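Local coordinates for protein alpha-ketoglutarate-dependent 2,4-dichlorophenoxyacetate dioxygenase (Bradyrhizobium diazoefficiens, PDB 5BKE) that probably acts as a metal- and 2-oxoglutarate-dependent dioxygenase that degrades aryloxyalkanoate herbicides, and here holds a manganese ion and N-oxalylglycine, at residues 1-6 and 14-19; 134-139 and 267-272; 173-178 and 213-218. One frame throughout, in Å; residues are numbered along the deposited sequence.

Contact 1 of 3, residues 1-6 and 14-19; sequences MTIAIR and GQVSGL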
loop_
_atom_site.group_PDB
_atom_site.type_symbol
_atom_site.label_atom_id
_atom_site.label_comp_id
_atom_site.label_asym_id
_atom_site.label_seq_id
_atom_site.Cartn_x
_atom_site.Cartn_y
_atom_site.Cartn_z
ATOM N N MET C 1 -38.025 0.192 -7.660
ATOM C CA MET C 1 -37.144 -0.189 -6.515
ATOM C C MET C 1 -36.481 1.036 -5.857
ATOM O O MET C 1 -36.441 1.118 -4.620
ATOM C CB MET C 1 -36.103 -1.239 -6.946
ATOM C CG MET C 1 -35.824 -2.320 -5.906
ATOM S SD MET C 1 -34.970 -3.773 -6.565
ATOM C CE MET C 1 -35.065 -4.907 -5.178
ATOM N N THR C 2 -35.982 1.979 -6.670
ATOM C CA THR C 2 -35.369 3.222 -6.154
ATOM C C THR C 2 -36.005 4.504 -6.691
ATOM O O THR C 2 -36.312 4.604 -7.877
ATOM C CB THR C 2 -33.853 3.301 -6.434
ATOM O OG1 THR C 2 -33.615 3.057 -7.827
ATOM C CG2 THR C 2 -33.075 2.300 -5.588
ATOM N N ILE C 3 -36.181 5.485 -5.806
ATOM C CA ILE C 3 -36.654 6.827 -6.182
ATOM C C ILE C 3 -35.500 7.673 -6.752
ATOM O O ILE C 3 -34.331 7.446 -6.411
ATOM C CB ILE C 3 -37.378 7.552 -5.007
ATOM C CG1 ILE C 3 -36.436 7.760 -3.800
ATOM C CG2 ILE C 3 -38.656 6.794 -4.634
ATOM C CD1 ILE C 3 -37.032 8.523 -2.628
ATOM N N ALA C 4 -35.830 8.637 -7.612
ATOM C CA ALA C 4 -34.820 9.495 -8.246
ATOM C C ALA C 4 -34.285 10.550 -7.276
ATOM O O ALA C 4 -35.055 11.361 -6.735
ATOM C CB ALA C 4 -35.363 10.138 -9.518
ATOM N N ILE C 5 -32.969 10.507 -7.045
ATOM C CA ILE C 5 -32.265 11.429 -6.139
ATOM C C ILE C 5 -30.985 11.971 -6.790
ATOM O O ILE C 5 -30.123 11.201 -7.248
ATOM C CB ILE C 5 -31.908 10.764 -4.777
ATOM C CG1 ILE C 5 -33.164 10.271 -4.049
ATOM C CG2 ILE C 5 -31.144 11.733 -3.872
ATOM C CD1 ILE C 5 -32.905 9.103 -3.124
ATOM N N ARG C 6 -30.867 13.295 -6.821
ATOM C CA ARG C 6 -29.643 13.966 -7.220
ATOM C C ARG C 6 -28.994 14.634 -6.001
ATOM O O ARG C 6 -29.641 15.397 -5.290
ATOM C CB ARG C 6 -29.944 14.985 -8.324
ATOM C CG ARG C 6 -28.712 15.603 -8.966
ATOM C CD ARG C 6 -29.086 16.566 -10.079
ATOM N NE ARG C 6 -28.488 17.873 -9.818
ATOM C CZ ARG C 6 -29.156 19.024 -9.722
ATOM N NH1 ARG C 6 -30.474 19.076 -9.910
ATOM N NH2 ARG C 6 -28.487 20.144 -9.462
ATOM N N GLY C 14 -29.916 15.504 -0.769
ATOM C CA GLY C 14 -30.472 14.956 -1.999
ATOM C C GLY C 14 -31.707 15.680 -2.502
ATOM O O GLY C 14 -32.572 16.096 -1.719
ATOM N N GLN C 15 -31.791 15.828 -3.822
ATOM C CA GLN C 15 -32.983 16.363 -4.474
ATOM C C GLN C 15 -33.813 15.199 -4.970
ATOM O O GLN C 15 -33.309 14.323 -5.685
ATOM C CB GLN C 15 -32.616 17.301 -5.629
ATOM C CG GLN C 15 -33.815 17.945 -6.314
ATOM C CD GLN C 15 -33.414 19.033 -7.293
ATOM O OE1 GLN C 15 -32.892 20.082 -6.902
ATOM N NE2 GLN C 15 -33.674 18.797 -8.568
ATOM N N VAL C 16 -35.086 15.188 -4.581
ATOM C CA VAL C 16 -35.977 14.077 -4.912
ATOM C C VAL C 16 -36.993 14.479 -5.977
ATOM O O VAL C 16 -37.618 15.533 -5.882
ATOM C CB VAL C 16 -36.712 13.539 -3.664
ATOM C CG1 VAL C 16 -37.453 12.257 -3.997
ATOM C CG2 VAL C 16 -35.737 13.292 -2.524
ATOM N N SER C 17 -37.179 13.618 -6.969
ATOM C CA SER C 17 -38.194 13.847 -7.997
ATOM C C SER C 17 -39.040 12.602 -8.207
ATOM O O SER C 17 -38.635 11.507 -7.825
ATOM C CB SER C 17 -37.536 14.299 -9.315
ATOM O OG SER C 17 -36.543 13.373 -9.716
ATOM N N GLY C 18 -40.222 12.778 -8.791
ATOM C CA GLY C 18 -41.090 11.653 -9.137
ATOM C C GLY C 18 -42.130 11.311 -8.078
ATOM O O GLY C 18 -42.910 10.389 -8.273
ATOM N N LEU C 19 -42.140 12.045 -6.962
ATOM C CA LEU C 19 -43.139 11.824 -5.903
ATOM C C LEU C 19 -44.096 12.994 -5.766
ATOM O O LEU C 19 -43.686 14.151 -5.791
ATOM C CB LEU C 19 -42.479 11.551 -4.547
ATOM C CG LEU C 19 -41.597 10.320 -4.330
ATOM C CD1 LEU C 19 -41.101 10.334 -2.895
ATOM C CD2 LEU C 19 -42.302 9.003 -4.621
HETATM O O HOH W 1 -38.563 8.869 -7.965
#
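The N-terminal beta hairpin pairs Arg-6 with Gln-15 and Ile-5 with Val-16, strand 4-7 running antiparallel to strand 14-17. Arg-6 N gives a hydrogen bond to Gln-15 O at 2.9 Å. Gln-15 N returns one to Arg-6 O at 2.6 Å. Between Ile-5 and Val-16, a non-hydrogen-bonded pair, Ile-5 CA makes a CA-H...O contact with Gln-15 O at 3.1 Å. Ser-17 N bonds Ala-4 O at 3.1 Å. Beyond it a water accepts from Ala-4 N and donates to Ser-17 O, bridging the two segments.

Ile-5 and Val-16 share one face. Ile-5 CG2 lies 3.8 Å from Gly-14 CA, and a beta carbon on Gly-14 would clash with that methyl. Ile-3 CD1 meets Val-16 CG1 at 4.0 Å, and Ile-3 CG2 touches Leu-19 CD2. This face packs on helix 27-40 through Ile-5 and on Leu-43 and Phe-45 through Val-16.

Arg-6 and Gln-15 occupy the other face. Each has CG anti to its backbone N, and the two side chains run side by side in the same direction. Arg-6 NH1 and Gln-15 NE2 come within 3.5 Å, but both are donors, so this is a packing contact. Gln-15 OE1 has a weak hydrogen bond to His-46. The guanidinium and amide planes stand 81° apart. This is an antiparallel beta hairpin at the margin of the main mixed sheet, with 4-7 outermost within the chain.

Contact 2 of 3, residues 134-139 and 267-272; sequences VVNPTG and RRYDQS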
loop_
_atom_site.group_PDB
_atom_site.type_symbol
_atom_site.label_atom_id
_atom_site.label_comp_id
_atom_site.label_asym_id
_atom_site.label_seq_id
_atom_site.Cartn_x
_atom_site.Cartn_y
_atom_site.Cartn_z
ATOM N N VAL C 134 -45.725 31.067 1.269
ATOM C CA VAL C 134 -45.440 32.389 0.694
ATOM C C VAL C 134 -43.942 32.657 0.877
ATOM O O VAL C 134 -43.438 32.656 2.006
ATOM C CB VAL C 134 -46.288 33.538 1.327
ATOM C CG1 VAL C 134 -45.953 34.888 0.688
ATOM C CG2 VAL C 134 -47.790 33.262 1.212
ATOM N N VAL C 135 -43.244 32.887 -0.237
ATOM C CA VAL C 135 -41.789 33.093 -0.234
ATOM C C VAL C 135 -41.485 34.567 -0.050
ATOM O O VAL C 135 -41.987 35.406 -0.797
ATOM C CB VAL C 135 -41.112 32.546 -1.531
ATOM C CG1 VAL C 135 -39.648 32.986 -1.649
ATOM C CG2 VAL C 135 -41.209 31.031 -1.590
ATOM N N ASN C 136 -40.674 34.870 0.960
ATOM C CA ASN C 136 -40.116 36.192 1.140
ATOM C C ASN C 136 -38.967 36.366 0.126
ATOM O O ASN C 136 -37.978 35.630 0.189
ATOM C CB ASN C 136 -39.630 36.360 2.583
ATOM C CG ASN C 136 -39.223 37.789 2.917
ATOM O OD1 ASN C 136 -38.560 38.476 2.132
ATOM N ND2 ASN C 136 -39.588 38.231 4.117
ATOM N N PRO C 137 -39.096 37.336 -0.812
ATOM C CA PRO C 137 -38.072 37.512 -1.850
ATOM C C PRO C 137 -36.819 38.297 -1.423
ATOM O O PRO C 137 -35.883 38.400 -2.212
ATOM C CB PRO C 137 -38.827 38.254 -2.948
ATOM C CG PRO C 137 -39.820 39.085 -2.212
ATOM C CD PRO C 137 -40.219 38.284 -0.997
ATOM N N THR C 138 -36.801 38.836 -0.203
ATOM C CA THR C 138 -35.654 39.604 0.297
ATOM C C THR C 138 -34.986 38.857 1.444
ATOM O O THR C 138 -35.217 39.166 2.630
ATOM C CB THR C 138 -36.037 41.052 0.725
ATOM O OG1 THR C 138 -36.814 41.674 -0.305
ATOM C CG2 THR C 138 -34.787 41.917 0.995
ATOM N N GLY C 139 -34.165 37.870 1.077
ATOM C CA GLY C 139 -33.401 37.075 2.043
ATOM C C GLY C 139 -34.115 35.828 2.535
ATOM O O GLY C 139 -34.980 35.272 1.838
ATOM N N ARG C 267 -31.328 32.752 7.238
ATOM C CA ARG C 267 -30.584 34.019 7.109
ATOM C C ARG C 267 -31.529 35.222 7.232
ATOM O O ARG C 267 -32.736 35.093 6.999
ATOM C CB ARG C 267 -29.780 34.073 5.793
ATOM C CG ARG C 267 -28.756 32.949 5.586
ATOM C CD ARG C 267 -27.852 32.716 6.801
ATOM N NE ARG C 267 -27.002 33.864 7.149
ATOM C CZ ARG C 267 -25.838 34.166 6.565
ATOM N NH1 ARG C 267 -25.151 35.230 6.970
ATOM N NH2 ARG C 267 -25.348 33.414 5.579
ATOM N N ARG C 268 -30.970 36.376 7.606
ATOM C CA ARG C 268 -31.730 37.628 7.748
ATOM C C ARG C 268 -32.662 37.881 6.566
ATOM O O ARG C 268 -32.294 37.666 5.411
ATOM C CB ARG C 268 -30.790 38.819 7.964
ATOM C CG ARG C 268 -30.487 39.113 9.434
ATOM C CD ARG C 268 -29.397 40.171 9.643
ATOM N NE ARG C 268 -29.424 41.271 8.665
ATOM C CZ ARG C 268 -30.231 42.336 8.714
ATOM N NH1 ARG C 268 -31.113 42.491 9.701
ATOM N NH2 ARG C 268 -30.155 43.256 7.761
ATOM N N TYR C 269 -33.892 38.268 6.881
ATOM C CA TYR C 269 -34.889 38.623 5.879
ATOM C C TYR C 269 -35.627 39.901 6.274
ATOM O O TYR C 269 -35.607 40.295 7.441
ATOM C CB TYR C 269 -35.853 37.455 5.592
ATOM C CG TYR C 269 -36.665 36.921 6.768
ATOM C CD1 TYR C 269 -36.174 35.880 7.572
ATOM C CD2 TYR C 269 -37.947 37.427 7.053
ATOM C CE1 TYR C 269 -36.919 35.378 8.639
ATOM C CE2 TYR C 269 -38.699 36.931 8.119
ATOM C CZ TYR C 269 -38.181 35.906 8.907
ATOM O OH TYR C 269 -38.922 35.407 9.958
ATOM N N ASP C 270 -36.246 40.540 5.280
ATOM C CA ASP C 270 -37.028 41.770 5.436
ATOM C C ASP C 270 -38.314 41.456 6.177
ATOM O O ASP C 270 -39.184 40.764 5.648
ATOM C CB ASP C 270 -37.349 42.345 4.047
ATOM C CG ASP C 270 -37.882 43.781 4.083
ATOM O OD1 ASP C 270 -38.377 44.257 5.126
ATOM O OD2 ASP C 270 -37.808 44.438 3.028
ATOM N N GLN C 271 -38.438 41.976 7.395
ATOM C CA GLN C 271 -39.577 41.652 8.264
ATOM C C GLN C 271 -40.935 42.235 7.796
ATOM O O GLN C 271 -41.996 41.671 8.098
ATOM C CB GLN C 271 -39.239 41.987 9.731
ATOM C CG GLN C 271 -40.280 41.625 10.800
ATOM C CD GLN C 271 -40.919 40.243 10.651
ATOM O OE1 GLN C 271 -40.243 39.234 10.404
ATOM N NE2 GLN C 271 -42.239 40.195 10.818
ATOM N N SER C 272 -40.895 43.316 7.012
ATOM C CA SER C 272 -42.114 43.954 6.482
ATOM C C SER C 272 -42.874 43.139 5.414
ATOM O O SER C 272 -44.043 43.431 5.131
ATOM C CB SER C 272 -41.806 45.366 5.965
ATOM O OG SER C 272 -40.889 45.321 4.888
#
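Asn-136 has CG anti to its backbone N (chi1 -171°), while Tyr-269 has CG between its backbone N and carbonyl carbon (chi1 60°). The two side chains cross at about a right angle, with amide and ring planes 69° apart. Asn-136 ND2 lies 3.5 Å from Tyr-269 CD2 and donates to Asp-270 O at 3.0 Å. That oxygen sits in the amide plane. Asn-136 OD1 accepts from Thr-138 N at 2.9 Å, an Asx turn. Bonded at both ends, the amide is held against turning about chi2.

Asp-270 N bonds Thr-138 O at 3.2 Å, almost in line with the carbonyl. Thr-138 CB rests against Asp-270 CB at 3.8 Å. Gly-139 comes close to Arg-268 O, where a beta carbon would clash. Asp-270 OD1 takes both Ser-272 N and Ser-272 OG from one face of the carboxylate, making a second Asx turn.

Tyr-269 makes a cation-pi contact with Arg-275, a residue of the N-oxalylglycine pocket. Arg-268 turns to Glu-226 of the second subunit with a salt bridge. The contact is a loop-to-loop junction, joined by a single backbone bridge and an Asx-turn asparagine, beside the N-oxalylglycine pocket, probably the 2-oxoglutarate site, of a TfdA-family enzyme.

Contact 3 of 3, residues 173-178 and 213-218; sequences YSRGSL and SSHAGK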
loop_
_atom_site.group_PDB
_atom_site.type_symbol
_atom_site.label_atom_id
_atom_site.label_comp_id
_atom_site.label_asym_id
_atom_site.label_seq_id
_atom_site.Cartn_x
_atom_site.Cartn_y
_atom_site.Cartn_z
ATOM N N TYR C 173 -31.116 29.564 26.702
ATOM C CA TYR C 173 -29.728 29.789 26.261
ATOM C C TYR C 173 -29.647 30.426 24.867
ATOM O O TYR C 173 -28.900 31.392 24.667
ATOM C CB TYR C 173 -28.909 28.503 26.298
ATOM C CG TYR C 173 -28.482 28.018 27.670
ATOM C CD1 TYR C 173 -27.800 28.861 28.559
ATOM C CD2 TYR C 173 -28.712 26.687 28.064
ATOM C CE1 TYR C 173 -27.388 28.405 29.808
ATOM C CE2 TYR C 173 -28.304 26.221 29.312
ATOM C CZ TYR C 173 -27.640 27.082 30.180
ATOM O OH TYR C 173 -27.229 26.631 31.418
ATOM N N SER C 174 -30.420 29.887 23.925
ATOM C CA SER C 174 -30.459 30.406 22.562
ATOM C C SER C 174 -31.047 31.814 22.486
ATOM O O SER C 174 -30.488 32.675 21.799
ATOM C CB SER C 174 -31.210 29.461 21.632
ATOM O OG SER C 174 -32.520 29.219 22.097
ATOM N N ARG C 175 -32.158 32.040 23.191
ATOM C CA ARG C 175 -32.789 33.358 23.233
ATOM C C ARG C 175 -31.963 34.316 24.073
ATOM O O ARG C 175 -31.885 35.496 23.762
ATOM C CB ARG C 175 -34.244 33.296 23.723
ATOM C CG ARG C 175 -35.169 32.395 22.917
ATOM C CD ARG C 175 -35.079 32.629 21.417
ATOM N NE ARG C 175 -35.888 31.697 20.616
ATOM C CZ ARG C 175 -35.428 30.611 19.989
ATOM N NH1 ARG C 175 -36.263 29.871 19.273
ATOM N NH2 ARG C 175 -34.148 30.255 20.063
ATOM N N GLY C 176 -31.307 33.784 25.102
ATOM C CA GLY C 176 -30.366 34.548 25.927
ATOM C C GLY C 176 -29.171 35.154 25.216
ATOM O O GLY C 176 -28.735 36.257 25.567
ATOM N N SER C 177 -28.622 34.449 24.226
ATOM C CA SER C 177 -27.499 35.000 23.446
ATOM C C SER C 177 -27.938 36.134 22.509
ATOM O O SER C 177 -27.105 36.918 22.042
ATOM C CB SER C 177 -26.739 33.901 22.689
ATOM O OG SER C 177 -27.594 33.188 21.826
ATOM N N LEU C 178 -29.242 36.215 22.245
ATOM C CA LEU C 178 -29.813 37.301 21.461
ATOM C C LEU C 178 -30.284 38.477 22.322
ATOM O O LEU C 178 -30.771 39.463 21.784
ATOM C CB LEU C 178 -30.948 36.786 20.561
ATOM C CG LEU C 178 -30.587 35.875 19.369
ATOM C CD1 LEU C 178 -31.817 35.558 18.538
ATOM C CD2 LEU C 178 -29.497 36.461 18.478
ATOM N N SER C 213 -25.955 22.949 18.694
ATOM C CA SER C 213 -27.225 23.684 18.755
ATOM C C SER C 213 -27.085 24.967 19.553
ATOM O O SER C 213 -26.389 25.003 20.585
ATOM C CB SER C 213 -28.336 22.813 19.373
ATOM O OG SER C 213 -29.613 23.404 19.197
ATOM N N SER C 214 -27.759 26.015 19.076
ATOM C CA SER C 214 -27.866 27.294 19.805
ATOM C C SER C 214 -28.435 27.134 21.230
ATOM O O SER C 214 -28.122 27.924 22.117
ATOM C CB SER C 214 -28.726 28.282 19.020
ATOM O OG SER C 214 -30.047 27.780 18.880
ATOM N N HIS C 215 -29.257 26.111 21.436
ATOM C CA HIS C 215 -29.852 25.835 22.753
ATOM C C HIS C 215 -28.831 25.361 23.804
ATOM O O HIS C 215 -29.044 25.554 24.996
ATOM C CB HIS C 215 -31.022 24.859 22.630
ATOM C CG HIS C 215 -32.011 25.231 21.565
ATOM N ND1 HIS C 215 -32.585 26.484 21.480
ATOM C CD2 HIS C 215 -32.540 24.508 20.549
ATOM C CE1 HIS C 215 -33.416 26.517 20.451
ATOM N NE2 HIS C 215 -33.409 25.331 19.872
ATOM N N ALA C 216 -27.718 24.779 23.352
ATOM C CA ALA C 216 -26.633 24.346 24.237
ATOM C C ALA C 216 -25.828 25.539 24.763
ATOM O O ALA C 216 -25.119 26.229 24.003
ATOM C CB ALA C 216 -25.735 23.330 23.545
ATOM N N GLY C 217 -25.957 25.784 26.067
ATOM C CA GLY C 217 -25.346 26.941 26.699
ATOM C C GLY C 217 -24.223 26.640 27.658
ATOM O O GLY C 217 -23.540 27.557 28.106
ATOM N N LYS C 218 -24.033 25.365 27.989
ATOM C CA LYS C 218 -22.863 24.940 28.766
ATOM C C LYS C 218 -22.564 23.453 28.581
ATOM O O LYS C 218 -23.439 22.675 28.188
ATOM C CB LYS C 218 -23.015 25.295 30.259
ATOM C CG LYS C 218 -23.934 24.382 31.058
ATOM C CD LYS C 218 -23.876 24.677 32.554
ATOM C CE LYS C 218 -22.574 24.205 33.194
ATOM N NZ LYS C 218 -22.489 24.643 34.614
HETATM O O HOH W 2 -32.274 28.910 18.058
#
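Tyr-173 lays one face of its ring on Gly-217, and the neighbouring Ser-174 bonds His-215. Helix 171-176 meets the type I turn 213-216 and the start of strand 216-219. Tyr-173 CG is anti to the carbonyl carbon (chi1 -75°), which puts it 3.5 Å from Gly-217 CA. Gly-217 CA sits 3.6 Å from the Tyr-173 ring centroid, 16° off the ring normal, as a CH-pi contact. A beta carbon on Gly-217 would strike the ring. His-215 O lies at the ring edge, 3.3 Å from Tyr-173 CD2. Tyr-173 OH ends beside CG and CD of Lys-218, at 4.0 Å from CG. An alanine in place of Tyr-173 keeps CB against His-215 O but removes the ring, and would probably open a gap over Gly-217 CA and leave the Lys-218 chain less well packed.

Ser-174 OG stands between its backbone N and carbonyl carbon (chi1 57°). It lies in the plane of the His-215 ring and is hydrogen-bonded to ND1 at 2.8 Å. The same hydroxyl bonds Leu-171 O, so two bonds grip it. The CB of His-215 points away from the helix, but the ring turns back to it. Ser-214 OG lies over one face of this ring, toward the rim, and is 3.4 Å from Ser-174 CB. Arg-175 NH2 lies 3.8 Å from His-215 CE1, the two side chains side by side. A water accepts from Arg-175 NH2 and is hydrogen-bonded to Ser-214 OG at 2.6 Å.

Ser-214 also touches His-115, a manganese ligand. Phe-120 packs edge-to-face with His-215. This chemistry is consistent with a polar second shell: the bond to Ser-174 would restrain rotation of the imidazole, and the water links Arg-175 to a serine beside the metal site.

Contact 1 comes first along the chain and is complete before contact 2 opens. Both segments of contact 3 fall between the two segments of contact 2. The centre of contact 1 is about 29 Å from that of contact 2 and 36 Å from that of contact 3, and contacts 1 and 3 sit on opposite sides of the chain's centre. Contacts 2 and 3 have nearest atoms about 9 Å apart. The hairpin of contact 1 shares the large mixed sheet with strands 127-132 and 276-281, which flank the loops of contact 2. Contact 3 involves the four-stranded sheet. Contact 1 thus lies at a sheet margin, while contacts 2 and 3 flank the active site and reach the second subunit.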